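Local structure of esterase (Xanthomonas oryzae pv. oryzae, 3H2G) at residues Gly231-Ser236 with Asp277-Asp282; Ala238-Gln243 with Lys264-Phe269. The protein is a cell-wall-degrading esterase that Xanthomonas oryzae uses in virulence on rice, probably acting through an alpha/beta-hydrolase catalytic triad. All coordinates share one frame; numbering follows the deposited sequence.

Contact 1. Residues Gly231-Ser236 with Asp277-Asp282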
ATOM      1  N   GLY A 231      -1.985  -8.649  14.447  1.00  8.61           N
ATOM      2  CA  GLY A 231      -2.887  -7.629  14.961  1.00  8.23           C
ATOM      3  C   GLY A 231      -2.337  -6.629  15.963  1.00  7.87           C
ATOM      4  O   GLY A 231      -2.677  -5.445  15.907  1.00  7.85           O
ATOM      5  N   ILE A 232      -1.502  -7.084  16.890  1.00  7.10           N
ATOM      6  CA  ILE A 232      -0.947  -6.168  17.880  1.00  7.99           C
ATOM      7  C   ILE A 232      -0.034  -5.139  17.217  1.00  7.52           C
ATOM      8  O   ILE A 232      -0.071  -3.957  17.556  1.00  7.60           O
ATOM      9  CB  ILE A 232      -0.182  -6.932  18.978  1.00  9.27           C
ATOM     10  CG1 ILE A 232      -1.180  -7.752  19.803  1.00 13.24           C
ATOM     11  CG2 ILE A 232       0.578  -5.955  19.876  1.00  8.94           C
ATOM     12  CD1 ILE A 232      -0.567  -8.480  20.968  1.00 17.11           C
ATOM     13  N   LEU A 233       0.766  -5.589  16.256  1.00  6.50           N
ATOM     14  CA  LEU A 233       1.677  -4.699  15.541  1.00  6.90           C
ATOM     15  C   LEU A 233       0.921  -3.735  14.624  1.00  7.25           C
ATOM     16  O   LEU A 233       1.115  -2.521  14.690  1.00  6.05           O
ATOM     17  CB  LEU A 233       2.672  -5.524  14.714  1.00  8.33           C
ATOM     18  CG  LEU A 233       3.657  -6.404  15.492  1.00  8.17           C
ATOM     19  CD1 LEU A 233       4.413  -7.312  14.523  1.00  8.84           C
ATOM     20  CD2 LEU A 233       4.627  -5.523  16.271  1.00  8.87           C
ATOM     21  N   LEU A 234       0.057  -4.277  13.769  1.00  6.63           N
ATOM     22  CA  LEU A 234      -0.713  -3.451  12.840  1.00  7.74           C
ATOM     23  C   LEU A 234      -1.705  -2.543  13.566  1.00  7.28           C
ATOM     24  O   LEU A 234      -1.893  -1.383  13.190  1.00  6.33           O
ATOM     25  CB  LEU A 234      -1.447  -4.347  11.835  1.00  7.94           C
ATOM     26  CG  LEU A 234      -0.530  -5.226  10.978  1.00 10.20           C
ATOM     27  CD1 LEU A 234      -1.357  -6.160  10.106  1.00  9.91           C
ATOM     28  CD2 LEU A 234       0.362  -4.346  10.122  1.00 10.20           C
ATOM     29  N   GLY A 235      -2.337  -3.071  14.609  1.00  6.11           N
ATOM     30  CA  GLY A 235      -3.283  -2.276  15.370  1.00  6.73           C
ATOM     31  C   GLY A 235      -2.580  -1.125  16.069  1.00  6.67           C
ATOM     32  O   GLY A 235      -3.093  -0.007  16.112  1.00  5.44           O
ATOM     33  N   SER A 236      -1.402  -1.397  16.627  1.00  5.39           N
ATOM     34  CA  SER A 236      -0.636  -0.361  17.314  1.00  4.70           C
ATOM     35  C   SER A 236      -0.193   0.723  16.334  1.00  4.86           C
ATOM     36  O   SER A 236      -0.262   1.913  16.642  1.00  4.13           O
ATOM     37  CB  SER A 236       0.577  -0.976  18.017  1.00  5.52           C
ATOM     38  OG  SER A 236       0.154  -1.850  19.057  1.00  7.56           O
ATOM     39  N   ASP A 277      11.305  -7.756  12.130  1.00 11.84           N
ATOM     40  CA  ASP A 277      12.157  -7.814  13.308  1.00 12.15           C
ATOM     41  C   ASP A 277      11.313  -7.816  14.580  1.00 11.02           C
ATOM     42  O   ASP A 277      11.544  -8.614  15.488  1.00 10.07           O
ATOM     43  CB  ASP A 277      13.125  -6.624  13.304  1.00 15.19           C
ATOM     44  CG  ASP A 277      13.939  -6.523  14.580  1.00 19.74           C
ATOM     45  OD1 ASP A 277      14.144  -7.559  15.245  1.00 23.05           O
ATOM     46  OD2 ASP A 277      14.390  -5.405  14.913  1.00 24.52           O
ATOM     47  N   MET A 278      10.330  -6.925  14.638  1.00  8.96           N
ATOM     48  CA  MET A 278       9.467  -6.847  15.808  1.00  9.12           C
ATOM     49  C   MET A 278       8.718  -8.149  16.063  1.00  8.49           C
ATOM     50  O   MET A 278       8.607  -8.596  17.204  1.00  7.56           O
ATOM     51  CB  MET A 278       8.455  -5.712  15.654  1.00  9.12           C
ATOM     52  CG  MET A 278       9.047  -4.326  15.798  1.00 12.87           C
ATOM     53  SD  MET A 278       7.751  -3.077  15.764  1.00 18.06           S
ATOM     54  CE  MET A 278       8.213  -2.145  14.299  1.00 12.22           C
ATOM     55  N   PHE A 279       8.198  -8.756  15.002  1.00  8.35           N
ATOM     56  CA  PHE A 279       7.452  -9.995  15.159  1.00  9.00           C
ATOM     57  C   PHE A 279       8.321 -11.194  15.530  1.00  9.29           C
ATOM     58  O   PHE A 279       7.930 -12.022  16.351  1.00  9.58           O
ATOM     59  CB  PHE A 279       6.674 -10.322  13.885  1.00  9.08           C
ATOM     60  CG  PHE A 279       5.781 -11.520  14.026  1.00  9.78           C
ATOM     61  CD1 PHE A 279       4.707 -11.494  14.907  1.00 11.06           C
ATOM     62  CD2 PHE A 279       6.038 -12.686  13.314  1.00 11.47           C
ATOM     63  CE1 PHE A 279       3.900 -12.615  15.083  1.00 10.94           C
ATOM     64  CE2 PHE A 279       5.237 -13.815  13.484  1.00 13.11           C
ATOM     65  CZ  PHE A 279       4.167 -13.778  14.370  1.00 11.66           C
ATOM     66  N   LEU A 280       9.495 -11.297  14.919  1.00  9.58           N
ATOM     67  CA  LEU A 280      10.381 -12.421  15.206  1.00  8.65           C
ATOM     68  C   LEU A 280      11.001 -12.338  16.600  1.00 10.16           C
ATOM     69  O   LEU A 280      11.228 -13.364  17.246  1.00  9.64           O
ATOM     70  CB  LEU A 280      11.498 -12.500  14.158  1.00 10.54           C
ATOM     71  CG  LEU A 280      12.558 -13.596  14.348  1.00 12.68           C
ATOM     72  CD1 LEU A 280      11.896 -14.964  14.302  1.00 15.00           C
ATOM     73  CD2 LEU A 280      13.624 -13.487  13.260  1.00 13.06           C
ATOM     74  N   ASN A 281      11.265 -11.124  17.071  1.00  9.94           N
ATOM     75  CA  ASN A 281      11.891 -10.961  18.376  1.00 11.25           C
ATOM     76  C   ASN A 281      10.978 -10.528  19.520  1.00 11.55           C
ATOM     77  O   ASN A 281      11.448 -10.057  20.556  1.00 12.09           O
ATOM     78  CB  ASN A 281      13.085 -10.017  18.244  1.00 14.42           C
ATOM     79  CG  ASN A 281      14.141 -10.568  17.301  1.00 17.53           C
ATOM     80  OD1 ASN A 281      14.664 -11.665  17.511  1.00 18.96           O
ATOM     81  ND2 ASN A 281      14.447  -9.818  16.248  1.00 18.34           N
ATOM     82  N   ASP A 282       9.676 -10.709  19.330  1.00 10.37           N
ATOM     83  CA  ASP A 282       8.681 -10.380  20.346  1.00 10.75           C
ATOM     84  C   ASP A 282       8.829  -8.991  20.961  1.00 10.99           C
ATOM     85  O   ASP A 282       8.777  -8.849  22.182  1.00  9.97           O
ATOM     86  CB  ASP A 282       8.727 -11.414  21.480  1.00 10.71           C
ATOM     87  CG  ASP A 282       8.729 -12.839  20.975  1.00 11.07           C
ATOM     88  OD1 ASP A 282       7.890 -13.173  20.115  1.00 12.85           O
ATOM     89  OD2 ASP A 282       9.571 -13.632  21.449  1.00 13.23           O
TER
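Leu233 reaches from helix 231-246 to helix 275-280 and divides its two methyl groups between neighbouring residues there. CD1 lies 3.8 Å from Phe279 CB, while CD2 sits 3.9 Å from Met278 CB and touches the thioether as well, 4.0 Å from Met278 SD. The fork thus bridges the side-chain bases of two successive residues; the closest CA atoms of the two segments, those of Leu233 and Phe279, are 7.8 Å apart. CG of Leu233, anti to the carbonyl carbon and beside the backbone N (chi1 -65°), points both methyls at helix 275-280. The leucine side chain runs at about a right angle to that of Phe279, whose ring meets CD1 obliquely and packs edge-to-face with Phe230. Met278 meets the leucine with CB and again with SD, bends at chi3 (-118°), and also touches Ala90.

One turn further along the first helix, Ser236 OG is held close to the backbone: it donates to Ile232 O at 2.6 Å, a carbonyl that also receives Ser236 N, and it is hydrogen-bonded to Tyr293 OH too. On the other side, helix 275-280 ends just after the contact, as Asn281 leaves helical geometry. The arrangement is an apolar helix-helix contact without a hydrogen bond across it, within the largely helical region inserted between strands 198-205 and 328-332 of an alpha/beta-hydrolase fold.

Contact 2. Residues Ala238-Gln243 with Lys264-Phe269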
ATOM      1  N   ALA A 238      -1.663   1.600  13.616  1.00  4.01           N
ATOM      2  CA  ALA A 238      -2.875   2.347  13.289  1.00  4.53           C
ATOM      3  C   ALA A 238      -3.269   3.360  14.361  1.00  4.68           C
ATOM      4  O   ALA A 238      -3.590   4.505  14.046  1.00  5.22           O
ATOM      5  CB  ALA A 238      -4.031   1.381  13.046  1.00  4.91           C
ATOM      6  N   ILE A 239      -3.258   2.935  15.621  1.00  3.36           N
ATOM      7  CA  ILE A 239      -3.630   3.817  16.729  1.00  3.43           C
ATOM      8  C   ILE A 239      -2.669   4.998  16.870  1.00  4.53           C
ATOM      9  O   ILE A 239      -3.096   6.154  16.950  1.00  3.75           O
ATOM     10  CB  ILE A 239      -3.677   3.029  18.061  1.00  3.43           C
ATOM     11  CG1 ILE A 239      -4.815   2.004  18.004  1.00  2.65           C
ATOM     12  CG2 ILE A 239      -3.854   3.987  19.243  1.00  3.75           C
ATOM     13  CD1 ILE A 239      -4.827   1.022  19.165  1.00  5.68           C
ATOM     14  N   VAL A 240      -1.373   4.704  16.901  1.00  3.74           N
ATOM     15  CA  VAL A 240      -0.354   5.741  17.029  1.00  5.82           C
ATOM     16  C   VAL A 240      -0.412   6.724  15.855  1.00  5.71           C
ATOM     17  O   VAL A 240      -0.340   7.940  16.047  1.00  5.86           O
ATOM     18  CB  VAL A 240       1.058   5.105  17.115  1.00  6.76           C
ATOM     19  CG1 VAL A 240       2.129   6.170  17.003  1.00 10.35           C
ATOM     20  CG2 VAL A 240       1.204   4.355  18.436  1.00  6.05           C
ATOM     21  N   ALA A 241      -0.555   6.198  14.641  1.00  4.66           N
ATOM     22  CA  ALA A 241      -0.617   7.042  13.452  1.00  4.50           C
ATOM     23  C   ALA A 241      -1.874   7.908  13.430  1.00  5.31           C
ATOM     24  O   ALA A 241      -1.803   9.096  13.117  1.00  4.43           O
ATOM     25  CB  ALA A 241      -0.549   6.184  12.190  1.00  4.97           C
ATOM     26  N   MET A 242      -3.024   7.324  13.764  1.00  5.41           N
ATOM     27  CA  MET A 242      -4.263   8.095  13.762  1.00  6.06           C
ATOM     28  C   MET A 242      -4.216   9.206  14.806  1.00  5.75           C
ATOM     29  O   MET A 242      -4.808  10.267  14.612  1.00  6.65           O
ATOM     30  CB  MET A 242      -5.469   7.183  13.998  1.00  5.52           C
ATOM     31  CG  MET A 242      -5.792   6.280  12.811  1.00  6.23           C
ATOM     32  SD  MET A 242      -6.158   7.204  11.295  1.00  6.71           S
ATOM     33  CE  MET A 242      -6.137   5.891  10.071  1.00  6.34           C
ATOM     34  N   GLN A 243      -3.517   8.963  15.913  1.00  5.46           N
ATOM     35  CA  GLN A 243      -3.382   9.986  16.948  1.00  6.18           C
ATOM     36  C   GLN A 243      -2.524  11.130  16.396  1.00  6.09           C
ATOM     37  O   GLN A 243      -2.833  12.298  16.604  1.00  8.04           O
ATOM     38  CB  GLN A 243      -2.735   9.399  18.209  1.00  5.44           C
ATOM     39  CG  GLN A 243      -2.295  10.440  19.245  1.00  4.76           C
ATOM     40  CD  GLN A 243      -3.406  11.406  19.623  1.00  7.18           C
ATOM     41  OE1 GLN A 243      -4.554  11.005  19.803  1.00  7.53           O
ATOM     42  NE2 GLN A 243      -3.065  12.685  19.756  1.00  7.02           N
ATOM     43  N   LYS A 264       6.582   2.595  25.316  1.00 12.18           N
ATOM     44  CA  LYS A 264       7.455   2.165  24.230  1.00 12.82           C
ATOM     45  C   LYS A 264       6.824   2.048  22.847  1.00 11.07           C
ATOM     46  O   LYS A 264       7.537   1.858  21.861  1.00  8.76           O
ATOM     47  CB  LYS A 264       8.090   0.820  24.579  1.00 16.32           C
ATOM     48  CG  LYS A 264       7.103  -0.330  24.636  1.00 19.40           C
ATOM     49  CD  LYS A 264       7.815  -1.672  24.790  1.00 22.66           C
ATOM     50  CE  LYS A 264       8.676  -1.994  23.575  1.00 21.42           C
ATOM     51  NZ  LYS A 264       9.387  -3.303  23.717  1.00 22.41           N
ATOM     52  N   VAL A 265       5.506   2.177  22.761  1.00  9.19           N
ATOM     53  CA  VAL A 265       4.833   2.016  21.474  1.00  8.90           C
ATOM     54  C   VAL A 265       4.988   3.122  20.424  1.00  9.16           C
ATOM     55  O   VAL A 265       5.172   2.826  19.239  1.00  7.89           O
ATOM     56  CB  VAL A 265       3.319   1.731  21.680  1.00  7.60           C
ATOM     57  CG1 VAL A 265       2.628   2.937  22.300  1.00  5.78           C
ATOM     58  CG2 VAL A 265       2.677   1.359  20.353  1.00  9.96           C
ATOM     59  N   GLU A 266       4.933   4.387  20.828  1.00  7.67           N
ATOM     60  CA  GLU A 266       5.034   5.459  19.839  1.00  8.32           C
ATOM     61  C   GLU A 266       6.326   5.492  19.012  1.00  8.10           C
ATOM     62  O   GLU A 266       6.275   5.617  17.788  1.00  8.75           O
ATOM     63  CB  GLU A 266       4.778   6.819  20.501  1.00 10.17           C
ATOM     64  CG  GLU A 266       3.365   6.941  21.079  1.00 12.24           C
ATOM     65  CD  GLU A 266       2.929   8.381  21.301  1.00 17.84           C
ATOM     66  OE1 GLU A 266       3.630   9.119  22.026  1.00 19.70           O
ATOM     67  OE2 GLU A 266       1.877   8.774  20.748  1.00 17.39           O
ATOM     68  N   PRO A 267       7.496   5.363  19.658  1.00  7.89           N
ATOM     69  CA  PRO A 267       8.768   5.387  18.920  1.00  8.08           C
ATOM     70  C   PRO A 267       8.953   4.257  17.899  1.00  7.12           C
ATOM     71  O   PRO A 267       9.859   4.310  17.073  1.00  5.81           O
ATOM     72  CB  PRO A 267       9.816   5.313  20.033  1.00  8.96           C
ATOM     73  CG  PRO A 267       9.121   5.958  21.198  1.00 10.48           C
ATOM     74  CD  PRO A 267       7.737   5.372  21.111  1.00  8.73           C
ATOM     75  N   LEU A 268       8.096   3.242  17.953  1.00  7.18           N
ATOM     76  CA  LEU A 268       8.202   2.102  17.040  1.00  6.49           C
ATOM     77  C   LEU A 268       7.457   2.255  15.714  1.00  6.88           C
ATOM     78  O   LEU A 268       7.742   1.536  14.753  1.00  5.54           O
ATOM     79  CB  LEU A 268       7.665   0.837  17.716  1.00  7.61           C
ATOM     80  CG  LEU A 268       8.314   0.303  18.993  1.00  7.92           C
ATOM     81  CD1 LEU A 268       7.431  -0.799  19.571  1.00  9.19           C
ATOM     82  CD2 LEU A 268       9.713  -0.230  18.677  1.00  8.93           C
ATOM     83  N   PHE A 269       6.516   3.191  15.650  1.00  5.73           N
ATOM     84  CA  PHE A 269       5.701   3.329  14.448  1.00  5.84           C
ATOM     85  C   PHE A 269       5.641   4.703  13.787  1.00  5.21           C
ATOM     86  O   PHE A 269       4.740   5.490  14.069  1.00  5.12           O
ATOM     87  CB  PHE A 269       4.280   2.864  14.779  1.00  7.56           C
ATOM     88  CG  PHE A 269       4.211   1.445  15.282  1.00  6.47           C
ATOM     89  CD1 PHE A 269       4.433   0.377  14.416  1.00  6.74           C
ATOM     90  CD2 PHE A 269       3.938   1.177  16.620  1.00  7.65           C
ATOM     91  CE1 PHE A 269       4.386  -0.942  14.874  1.00  7.96           C
ATOM     92  CE2 PHE A 269       3.888  -0.139  17.093  1.00  6.53           C
ATOM     93  CZ  PHE A 269       4.112  -1.198  16.216  1.00  7.86           C
TER
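Val240 carries nearly all of this contact, pointing from helix 231-246 into the short helically wound turn at residues 265-268, with Phe269 following. Its CB directs both methyl groups at that turn, and each finds a different part of it. CG1, anti to the backbone N (chi1 170°), approaches main chain: it lies 4.0 Å from Phe269 O and 4.1 Å from Glu266 CA. CG2, anti to the carbonyl carbon, meets a side chain instead, its nearest neighbour being Val265 CG2 at 3.8 Å, and it also approaches the aliphatic stem of Glu266, 4.3 Å from CG. The valine side chains run antiparallel alongside each other and touch through one methyl of each. The same Val265 CG2 lies in plane at the edge of the Phe269 ring and touches Ser236 as well, which joins the valine pair to an aromatic cluster.

The turn is held by two backbone hydrogen bonds, Leu268 N to Val265 O and Phe269 N to Glu266 O, both 3.2 Å long. It brings Val265 and Phe269 together beside the helix. One face of the phenyl ring receives Leu268 CB, 3.9 Å above the plane and displaced toward the rim, and the ring also meets Tyr237, with the planes at about 35°. Beyond its aliphatic part, Glu266 turns its carboxylate to another partner, OE2 being hydrogen-bonded to Tyr250 OH. Gln243 OE1 is likewise engaged elsewhere, with the backbone N atoms of Ile249 and Tyr250.

No hydrogen bond or salt bridge links the two segments. Their association therefore rests on van der Waals contact and on burial of the valine methyls, while the polar ends of Glu266 and Gln243 are directed to the connection that follows the helix.

How the contacts relate
Both contacts use helix 231-246, contact 1 its first turns and contact 2 its middle, with their centres about 12 Å apart. Along the chain, both segments of contact 2 fall between the two segments of contact 1: the chain leaves the helix, returns to it at 264-269 and again at 277-282. The two contacts also touch directly, Ser236 CB lying 3.5 Å from Phe269 CE2 and Met278 CE 3.7 Å from Leu268 O. One helix thus gathers the returning chain into a mostly apolar, interlocking cluster, in a helical region set apart from the central sheet, whose strand 169-175 probably leads into the nucleophile elbow.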